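Local structure of major capsid protein P2 (2VVF) at residues 25-30 with 133-138; 19-24 with 116-121; 88-93 with 227-232. The protein forms the outer capsid shell of the marine, lipid-containing bacteriophage PM2 as its major capsid protein, a homotrimer of double jelly-roll subunits. All coordinates share one frame; numbering follows the deposited sequence.

Contact 1 (25-30 with 133-138); sequences IGQTYE and AQKSVG
T28 and Y29 pair with S136 and K135 in a short antiparallel strand contact at one end of the N-terminal jelly roll, where strand 28-37 begins and strand 128-136 ends. T28 and S136 form the hydrogen-bonded pair: T28 N reaches S136 O at 2.9 Å, and S136 N returns the bond to T28 O. Y29 and K135 follow as the non-hydrogen-bonded pair, after which E30 N donates to Q134 O, nearly in line with the carbonyl (C=O...N angle 165°).

On the face of T28 and S136 the contact is polar. T28 OG1, anti to its carbonyl carbon (chi1 -67°), donates to V137 O at 2.7 Å and also bonds to T139, tying the strand start to the loop that leaves its partner. The extended E30 chain brings OE2 to S136 OG in a weak bond of 3.1 Å; its OE1 turns outside the two segments, to a salt bridge with R2.

The other face carries Y29 and K135, which lie side by side and point the same way. A133 CB meets the Y29 ring in plane at its edge, 3.8 Å from CE1. The lysine chain runs alongside the tyrosine, its CD oblique to the ring near CE1, bends at chi3 and ends about level with the hydroxyl; Q27 crosses it at about a right angle, its CG 3.4 Å from K135 NZ. Beyond this pairing the Q134 side-chain amide bonds through OE1 to Y210 and through NE2 to Q209 of the second subunit.

With strand 3-6 on the far side of strand 128-136, and strand 80-84 beyond strand 28-37, the order is that of the BIDG sheet of a viral jelly roll; this contact is its I-D pairing.

Contact 2 (19-24 with 116-121); sequences CSIKLP and IKFDID
F118 CG stands between its backbone N and carbonyl carbon (chi1 60°), while C19 SG lies anti to its own carbonyl carbon (chi1 -44°); the first torsion sets the F118 ring against C19, whose CB it meets, and the second directs SG toward I120. They belong to strands 18-23 and 114-120, the C-H pairing in the CHEF sheet of the N-terminal jelly roll, whose segments 19-23 and 116-120 run antiparallel, 171° between their directions. F118 N donates to C19 O at 3.1 Å; the return bond from C19 N is weak. Further along the pairing is looser: I21 N still bonds to I116 O, but stands above its carbonyl plane.

C19, I21, I116 and F118 share the face turned to the opposing sheet, where L34 of strand 28-37 packs on I21 and I32 on I116. C19 CB touches F118 CZ at 3.7 Å, and the backbone oxygen of C19 stands over one face of the ring, offset toward the rim. I21 CG1 arrives in plane at the ring edge, by CE1, as the two side chains cross obliquely. S20 and K117 lie on the other face. C19 SG, oblique to the F118 ring, touches I120 CD1 at 3.5 Å.

Contact 3 (88-93 with 227-232); sequences PEMKGV and GDVYQS
V93 and Y230 meet at about a right angle: the valine CG1 comes to the ring edge, near its plane, 3.3 Å from CD2 and almost as close to CE2. M90 approaches V229 at a slant instead. The methionine chain is bent at chi2 and at chi3 (-69°), which turns CE against V229 CB at 3.7 Å, and the same methyl comes within 3.2 Å of G227 O. That oxygen accepts a backbone hydrogen bond from K91 N at 2.9 Å, the donor standing above the carbonyl plane. G227 CA fits against E89 O, at 3.6 Å.

Both segments belong to the loops that follow the G strands of their respective jelly rolls, so the contact joins the N-terminal to the C-terminal domain. D228 CG, anti to its backbone N, places the carboxylate for an Asx turn in which OD1 accepts from Y230 N and stands in plane at the tyrosine ring edge. D228 OD2 takes Q231 NE2 at 2.9 Å and a salt bridge from R102 of the third subunit. K91 NZ is paired with D97 of its own chain and with D97 of the third subunit.

Overall arrangement
Contacts 1 and 2 illustrate how one jelly roll is built from two facing sheets: each pairs strands of one sheet, and two stretches of chain, 18-37 and 114-138, supply both. Their centres lie 18 Å apart, yet they touch at the crossing between sheets, where Y29 OH bonds to P24 O at 2.8 Å. Contact 3 lies apart, with nearest atoms about 7 Å from contact 1 and about 16 Å from contact 2, and links this jelly roll to the second. The calcium ion, bound by A105, P141 and W143, lies about 6 Å from the T28 side chain, about 11 Å from that of M90 and about 13 Å from that of L23.

Contact 1 (25-30 with 133-138)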
loop_
_atom_site.group_PDB
_atom_site.type_symbol
_atom_site.label_atom_id
_atom_site.label_comp_id
_atom_site.label_asym_id
_atom_site.label_seq_id
_atom_site.Cartn_x
_atom_site.Cartn_y
_atom_site.Cartn_z
ATOM N N ILE A 25 1.854 5.127 33.135
ATOM C CA ILE A 25 3.175 5.478 32.627
ATOM C C ILE A 25 4.138 4.296 32.664
ATOM O O ILE A 25 4.058 3.443 33.550
ATOM C CB ILE A 25 3.756 6.694 33.376
ATOM C CG1 ILE A 25 3.079 7.985 32.907
ATOM C CG2 ILE A 25 5.263 6.771 33.177
ATOM C CD1 ILE A 25 1.628 8.096 33.314
ATOM N N GLY A 26 5.052 4.251 31.700
ATOM C CA GLY A 26 6.040 3.182 31.644
ATOM C C GLY A 26 6.315 2.676 30.232
ATOM O O GLY A 26 7.470 2.475 29.854
ATOM N N GLN A 27 5.255 2.452 29.460
ATOM C CA GLN A 27 5.402 1.924 28.105
ATOM C C GLN A 27 5.069 2.926 27.005
ATOM O O GLN A 27 4.920 4.120 27.258
ATOM C CB GLN A 27 4.567 0.652 27.930
ATOM C CG GLN A 27 4.588 -0.275 29.137
ATOM C CD GLN A 27 5.585 -1.409 28.985
ATOM O OE1 GLN A 27 6.693 -1.214 28.487
ATOM N NE2 GLN A 27 5.195 -2.601 29.418
ATOM N N THR A 28 4.960 2.420 25.780
ATOM C CA THR A 28 4.650 3.243 24.617
ATOM C C THR A 28 3.269 2.901 24.067
ATOM O O THR A 28 2.938 1.732 23.879
ATOM C CB THR A 28 5.721 3.078 23.525
ATOM O OG1 THR A 28 6.962 3.633 23.979
ATOM C CG2 THR A 28 5.290 3.771 22.242
ATOM N N TYR A 29 2.468 3.929 23.803
ATOM C CA TYR A 29 1.132 3.739 23.252
ATOM C C TYR A 29 1.139 4.048 21.760
ATOM O O TYR A 29 1.263 5.205 21.357
ATOM C CB TYR A 29 0.120 4.643 23.962
ATOM C CG TYR A 29 -0.126 4.276 25.406
ATOM C CD1 TYR A 29 -1.105 3.353 25.753
ATOM C CD2 TYR A 29 0.625 4.849 26.424
ATOM C CE1 TYR A 29 -1.328 3.011 27.074
ATOM C CE2 TYR A 29 0.407 4.517 27.748
ATOM C CZ TYR A 29 -0.570 3.597 28.068
ATOM O OH TYR A 29 -0.790 3.260 29.383
ATOM N N GLU A 30 1.010 3.009 20.944
ATOM C CA GLU A 30 0.994 3.178 19.498
ATOM C C GLU A 30 -0.402 3.559 19.020
ATOM O O GLU A 30 -0.564 4.448 18.181
ATOM C CB GLU A 30 1.450 1.891 18.812
ATOM C CG GLU A 30 2.735 1.315 19.377
ATOM C CD GLU A 30 3.344 0.260 18.477
ATOM O OE1 GLU A 30 2.607 -0.313 17.649
ATOM O OE2 GLU A 30 4.559 0.002 18.598
ATOM N N ALA A 133 -5.661 -0.621 24.593
ATOM C CA ALA A 133 -4.369 -0.062 24.224
ATOM C C ALA A 133 -3.447 -1.038 23.502
ATOM O O ALA A 133 -3.233 -2.166 23.950
ATOM C CB ALA A 133 -3.672 0.518 25.444
ATOM N N GLN A 134 -2.889 -0.582 22.385
ATOM C CA GLN A 134 -1.917 -1.361 21.632
ATOM C C GLN A 134 -0.572 -0.742 21.994
ATOM O O GLN A 134 -0.208 0.318 21.482
ATOM C CB GLN A 134 -2.167 -1.235 20.127
ATOM C CG GLN A 134 -3.572 -1.608 19.695
ATOM C CD GLN A 134 -3.744 -1.546 18.194
ATOM O OE1 GLN A 134 -2.805 -1.796 17.442
ATOM N NE2 GLN A 134 -4.946 -1.201 17.749
ATOM N N LYS A 135 0.129 -1.365 22.933
ATOM C CA LYS A 135 1.386 -0.819 23.421
ATOM C C LYS A 135 2.635 -1.561 22.967
ATOM O O LYS A 135 2.566 -2.657 22.410
ATOM C CB LYS A 135 1.364 -0.717 24.948
ATOM C CG LYS A 135 -0.011 -0.445 25.539
ATOM C CD LYS A 135 -0.033 -0.723 27.033
ATOM C CE LYS A 135 1.173 -0.110 27.724
ATOM N NZ LYS A 135 1.179 -0.387 29.188
ATOM N N SER A 136 3.780 -0.942 23.226
ATOM C CA SER A 136 5.078 -1.509 22.894
ATOM C C SER A 136 6.073 -1.023 23.944
ATOM O O SER A 136 5.709 -0.261 24.840
ATOM C CB SER A 136 5.516 -1.070 21.493
ATOM O OG SER A 136 5.839 0.311 21.457
ATOM N N VAL A 137 7.324 -1.462 23.837
ATOM C CA VAL A 137 8.351 -1.071 24.797
ATOM C C VAL A 137 8.394 0.436 25.047
ATOM O O VAL A 137 8.181 1.238 24.135
ATOM C CB VAL A 137 9.734 -1.644 24.433
ATOM C CG1 VAL A 137 10.426 -0.759 23.414
ATOM C CG2 VAL A 137 10.587 -1.806 25.682
ATOM N N GLY A 138 8.660 0.810 26.295
ATOM C CA GLY A 138 8.695 2.211 26.701
ATOM C C GLY A 138 9.742 3.065 25.994
ATOM O O GLY A 138 10.864 2.624 25.743
#

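Contact 2 (19-24 with 116-121)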
loop_
_atom_site.group_PDB
_atom_site.type_symbol
_atom_site.label_atom_id
_atom_site.label_comp_id
_atom_site.label_asym_id
_atom_site.label_seq_id
_atom_site.Cartn_x
_atom_site.Cartn_y
_atom_site.Cartn_z
ATOM N N CYS A 19 -15.082 13.346 31.910
ATOM C CA CYS A 19 -14.287 12.154 32.160
ATOM C C CYS A 19 -12.871 12.262 31.624
ATOM O O CYS A 19 -12.525 13.210 30.918
ATOM C CB CYS A 19 -14.978 10.914 31.593
ATOM S SG CYS A 19 -16.748 10.836 31.935
ATOM N N SER A 20 -12.052 11.277 31.970
ATOM C CA SER A 20 -10.664 11.269 31.544
ATOM C C SER A 20 -10.136 9.846 31.409
ATOM O O SER A 20 -10.518 8.960 32.172
ATOM C CB SER A 20 -9.814 12.041 32.552
ATOM O OG SER A 20 -8.436 11.815 32.341
ATOM N N ILE A 21 -9.259 9.636 30.433
ATOM C CA ILE A 21 -8.638 8.336 30.229
ATOM C C ILE A 21 -7.199 8.428 30.717
ATOM O O ILE A 21 -6.304 8.830 29.975
ATOM C CB ILE A 21 -8.699 7.888 28.753
ATOM C CG1 ILE A 21 -10.149 7.657 28.326
ATOM C CG2 ILE A 21 -7.871 6.621 28.548
ATOM C CD1 ILE A 21 -10.294 7.222 26.887
ATOM N N LYS A 22 -6.991 8.097 31.985
ATOM C CA LYS A 22 -5.663 8.162 32.576
ATOM C C LYS A 22 -4.829 6.956 32.168
ATOM O O LYS A 22 -5.157 5.817 32.500
ATOM C CB LYS A 22 -5.756 8.273 34.098
ATOM C CG LYS A 22 -6.712 9.356 34.569
ATOM C CD LYS A 22 -6.506 9.688 36.034
ATOM C CE LYS A 22 -7.235 10.966 36.413
ATOM N NZ LYS A 22 -6.822 11.469 37.751
ATOM N N LEU A 23 -3.760 7.218 31.427
ATOM C CA LEU A 23 -2.887 6.159 30.941
ATOM C C LEU A 23 -1.712 5.900 31.875
ATOM O O LEU A 23 -1.029 6.830 32.310
ATOM C CB LEU A 23 -2.390 6.485 29.532
ATOM C CG LEU A 23 -3.482 6.860 28.526
ATOM C CD1 LEU A 23 -2.882 7.548 27.311
ATOM C CD2 LEU A 23 -4.275 5.627 28.115
ATOM N N PRO A 24 -1.484 4.626 32.175
ATOM C CA PRO A 24 -0.389 4.218 33.042
ATOM C C PRO A 24 0.955 4.503 32.381
ATOM O O PRO A 24 1.169 4.174 31.214
ATOM C CB PRO A 24 -0.607 2.713 33.176
ATOM C CG PRO A 24 -2.088 2.558 33.104
ATOM C CD PRO A 24 -2.607 3.672 32.221
ATOM N N ILE A 116 -6.206 11.648 28.613
ATOM C CA ILE A 116 -7.039 11.965 27.462
ATOM C C ILE A 116 -8.374 12.439 28.024
ATOM O O ILE A 116 -9.271 11.638 28.287
ATOM C CB ILE A 116 -7.220 10.763 26.519
ATOM C CG1 ILE A 116 -5.900 10.423 25.827
ATOM C CG2 ILE A 116 -8.285 11.067 25.477
ATOM C CD1 ILE A 116 -6.018 9.292 24.829
ATOM N N LYS A 117 -8.470 13.741 28.265
ATOM C CA LYS A 117 -9.668 14.329 28.844
ATOM C C LYS A 117 -10.714 14.682 27.795
ATOM O O LYS A 117 -10.390 14.918 26.632
ATOM C CB LYS A 117 -9.309 15.567 29.670
ATOM C CG LYS A 117 -8.412 15.280 30.862
ATOM C CD LYS A 117 -7.649 16.522 31.291
ATOM C CE LYS A 117 -8.399 17.291 32.367
ATOM N NZ LYS A 117 -7.471 17.959 33.320
ATOM N N PHE A 118 -11.970 14.722 28.225
ATOM C CA PHE A 118 -13.080 15.050 27.340
ATOM C C PHE A 118 -14.347 15.271 28.156
ATOM O O PHE A 118 -14.439 14.839 29.304
ATOM C CB PHE A 118 -13.300 13.933 26.313
ATOM C CG PHE A 118 -13.615 12.598 26.926
ATOM C CD1 PHE A 118 -12.600 11.719 27.266
ATOM C CD2 PHE A 118 -14.928 12.226 27.173
ATOM C CE1 PHE A 118 -12.887 10.493 27.837
ATOM C CE2 PHE A 118 -15.221 11.000 27.744
ATOM C CZ PHE A 118 -14.199 10.132 28.075
ATOM N N ASP A 119 -15.319 15.948 27.557
ATOM C CA ASP A 119 -16.584 16.227 28.223
ATOM C C ASP A 119 -17.732 15.522 27.507
ATOM O O ASP A 119 -17.824 15.557 26.278
ATOM C CB ASP A 119 -16.849 17.734 28.259
ATOM C CG ASP A 119 -15.666 18.522 28.788
ATOM O OD1 ASP A 119 -14.995 18.035 29.723
ATOM O OD2 ASP A 119 -15.409 19.629 28.271
ATOM N N ILE A 120 -18.606 14.882 28.276
ATOM C CA ILE A 120 -19.756 14.196 27.700
ATOM C C ILE A 120 -20.948 15.144 27.657
ATOM O O ILE A 120 -21.360 15.689 28.684
ATOM C CB ILE A 120 -20.091 12.898 28.464
ATOM C CG1 ILE A 120 -18.826 12.071 28.695
ATOM C CG2 ILE A 120 -21.133 12.086 27.703
ATOM C CD1 ILE A 120 -19.081 10.740 29.370
ATOM N N ASP A 121 -21.489 15.360 26.463
ATOM C CA ASP A 121 -22.628 16.257 26.302
ATOM C C ASP A 121 -23.795 15.846 27.193
ATOM O O ASP A 121 -23.965 14.669 27.516
ATOM C CB ASP A 121 -23.070 16.324 24.839
ATOM C CG ASP A 121 -24.052 17.452 24.579
ATOM O OD1 ASP A 121 -23.627 18.626 24.584
ATOM O OD2 ASP A 121 -25.250 17.165 24.373
#

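Contact 3 (88-93 with 227-232)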
loop_
_atom_site.group_PDB
_atom_site.type_symbol
_atom_site.label_atom_id
_atom_site.label_comp_id
_atom_site.label_asym_id
_atom_site.label_seq_id
_atom_site.Cartn_x
_atom_site.Cartn_y
_atom_site.Cartn_z
ATOM N N PRO A 88 0.695 5.408 10.241
ATOM C CA PRO A 88 0.833 4.319 9.274
ATOM C C PRO A 88 1.191 4.744 7.850
ATOM O O PRO A 88 1.677 3.933 7.061
ATOM C CB PRO A 88 -0.555 3.662 9.284
ATOM C CG PRO A 88 -1.225 4.152 10.539
ATOM C CD PRO A 88 -0.679 5.522 10.760
ATOM N N GLU A 89 0.936 6.005 7.519
ATOM C CA GLU A 89 1.199 6.511 6.175
ATOM C C GLU A 89 2.640 6.976 5.976
ATOM O O GLU A 89 3.050 7.298 4.857
ATOM C CB GLU A 89 0.230 7.647 5.837
ATOM C CG GLU A 89 -1.237 7.267 5.948
ATOM C CD GLU A 89 -1.724 7.214 7.384
ATOM O OE1 GLU A 89 -1.077 7.829 8.258
ATOM O OE2 GLU A 89 -2.756 6.558 7.637
ATOM N N MET A 90 3.403 7.015 7.063
ATOM C CA MET A 90 4.791 7.461 7.005
ATOM C C MET A 90 5.669 6.579 6.124
ATOM O O MET A 90 5.538 5.355 6.122
ATOM C CB MET A 90 5.386 7.556 8.412
ATOM C CG MET A 90 4.685 8.553 9.321
ATOM S SD MET A 90 4.314 10.115 8.503
ATOM C CE MET A 90 5.951 10.794 8.294
ATOM N N LYS A 91 6.571 7.219 5.385
ATOM C CA LYS A 91 7.518 6.525 4.518
ATOM C C LYS A 91 8.924 7.018 4.852
ATOM O O LYS A 91 9.145 8.217 5.011
ATOM C CB LYS A 91 7.203 6.798 3.044
ATOM C CG LYS A 91 5.809 6.368 2.612
ATOM C CD LYS A 91 5.780 4.909 2.196
ATOM C CE LYS A 91 6.823 4.616 1.130
ATOM N NZ LYS A 91 6.920 3.159 0.837
ATOM N N GLY A 92 9.865 6.089 4.982
ATOM C CA GLY A 92 11.237 6.440 5.331
ATOM C C GLY A 92 12.050 6.903 4.127
ATOM O O GLY A 92 11.848 6.433 3.006
ATOM N N VAL A 93 12.972 7.828 4.370
ATOM C CA VAL A 93 13.834 8.343 3.314
ATOM C C VAL A 93 15.250 7.810 3.512
ATOM O O VAL A 93 15.893 7.355 2.563
ATOM C CB VAL A 93 13.801 9.882 3.254
ATOM C CG1 VAL A 93 13.731 10.469 4.653
ATOM C CG2 VAL A 93 15.010 10.414 2.499
ATOM N N GLY A 227 4.256 11.002 2.332
ATOM C CA GLY A 227 4.508 10.277 3.571
ATOM C C GLY A 227 5.891 10.626 4.102
ATOM O O GLY A 227 6.312 10.130 5.144
ATOM N N ASP A 228 6.594 11.486 3.371
ATOM C CA ASP A 228 7.930 11.921 3.760
ATOM C C ASP A 228 7.844 13.076 4.753
ATOM O O ASP A 228 7.322 14.145 4.433
ATOM C CB ASP A 228 8.735 12.342 2.530
ATOM C CG ASP A 228 10.163 12.718 2.869
ATOM O OD1 ASP A 228 10.593 12.447 4.011
ATOM O OD2 ASP A 228 10.853 13.286 1.998
ATOM N N VAL A 229 8.347 12.847 5.963
ATOM C CA VAL A 229 8.313 13.857 7.015
ATOM C C VAL A 229 9.126 15.099 6.659
ATOM O O VAL A 229 8.855 16.189 7.160
ATOM C CB VAL A 229 8.749 13.269 8.373
ATOM C CG1 VAL A 229 10.237 12.947 8.366
ATOM C CG2 VAL A 229 8.412 14.227 9.501
ATOM N N TYR A 230 10.123 14.924 5.796
ATOM C CA TYR A 230 10.997 16.020 5.386
ATOM C C TYR A 230 10.345 16.952 4.375
ATOM O O TYR A 230 10.949 17.933 3.939
ATOM C CB TYR A 230 12.298 15.471 4.800
ATOM C CG TYR A 230 13.232 14.878 5.824
ATOM C CD1 TYR A 230 14.030 15.692 6.617
ATOM C CD2 TYR A 230 13.320 13.501 5.997
ATOM C CE1 TYR A 230 14.891 15.153 7.555
ATOM C CE2 TYR A 230 14.179 12.952 6.933
ATOM C CZ TYR A 230 14.963 13.783 7.707
ATOM O OH TYR A 230 15.822 13.243 8.638
ATOM N N GLN A 231 9.116 16.632 3.987
ATOM C CA GLN A 231 8.391 17.448 3.022
ATOM C C GLN A 231 7.533 18.460 3.769
ATOM O O GLN A 231 7.044 19.429 3.188
ATOM C CB GLN A 231 7.509 16.572 2.129
ATOM C CG GLN A 231 8.233 15.915 0.963
ATOM C CD GLN A 231 9.547 16.591 0.623
ATOM O OE1 GLN A 231 9.568 17.700 0.090
ATOM N NE2 GLN A 231 10.652 15.907 0.894
ATOM N N SER A 232 7.356 18.223 5.063
ATOM C CA SER A 232 6.560 19.107 5.902
ATOM C C SER A 232 7.257 20.450 6.091
ATOM O O SER A 232 8.456 20.580 5.845
ATOM C CB SER A 232 6.294 18.456 7.261
ATOM O OG SER A 232 7.501 18.268 7.977
#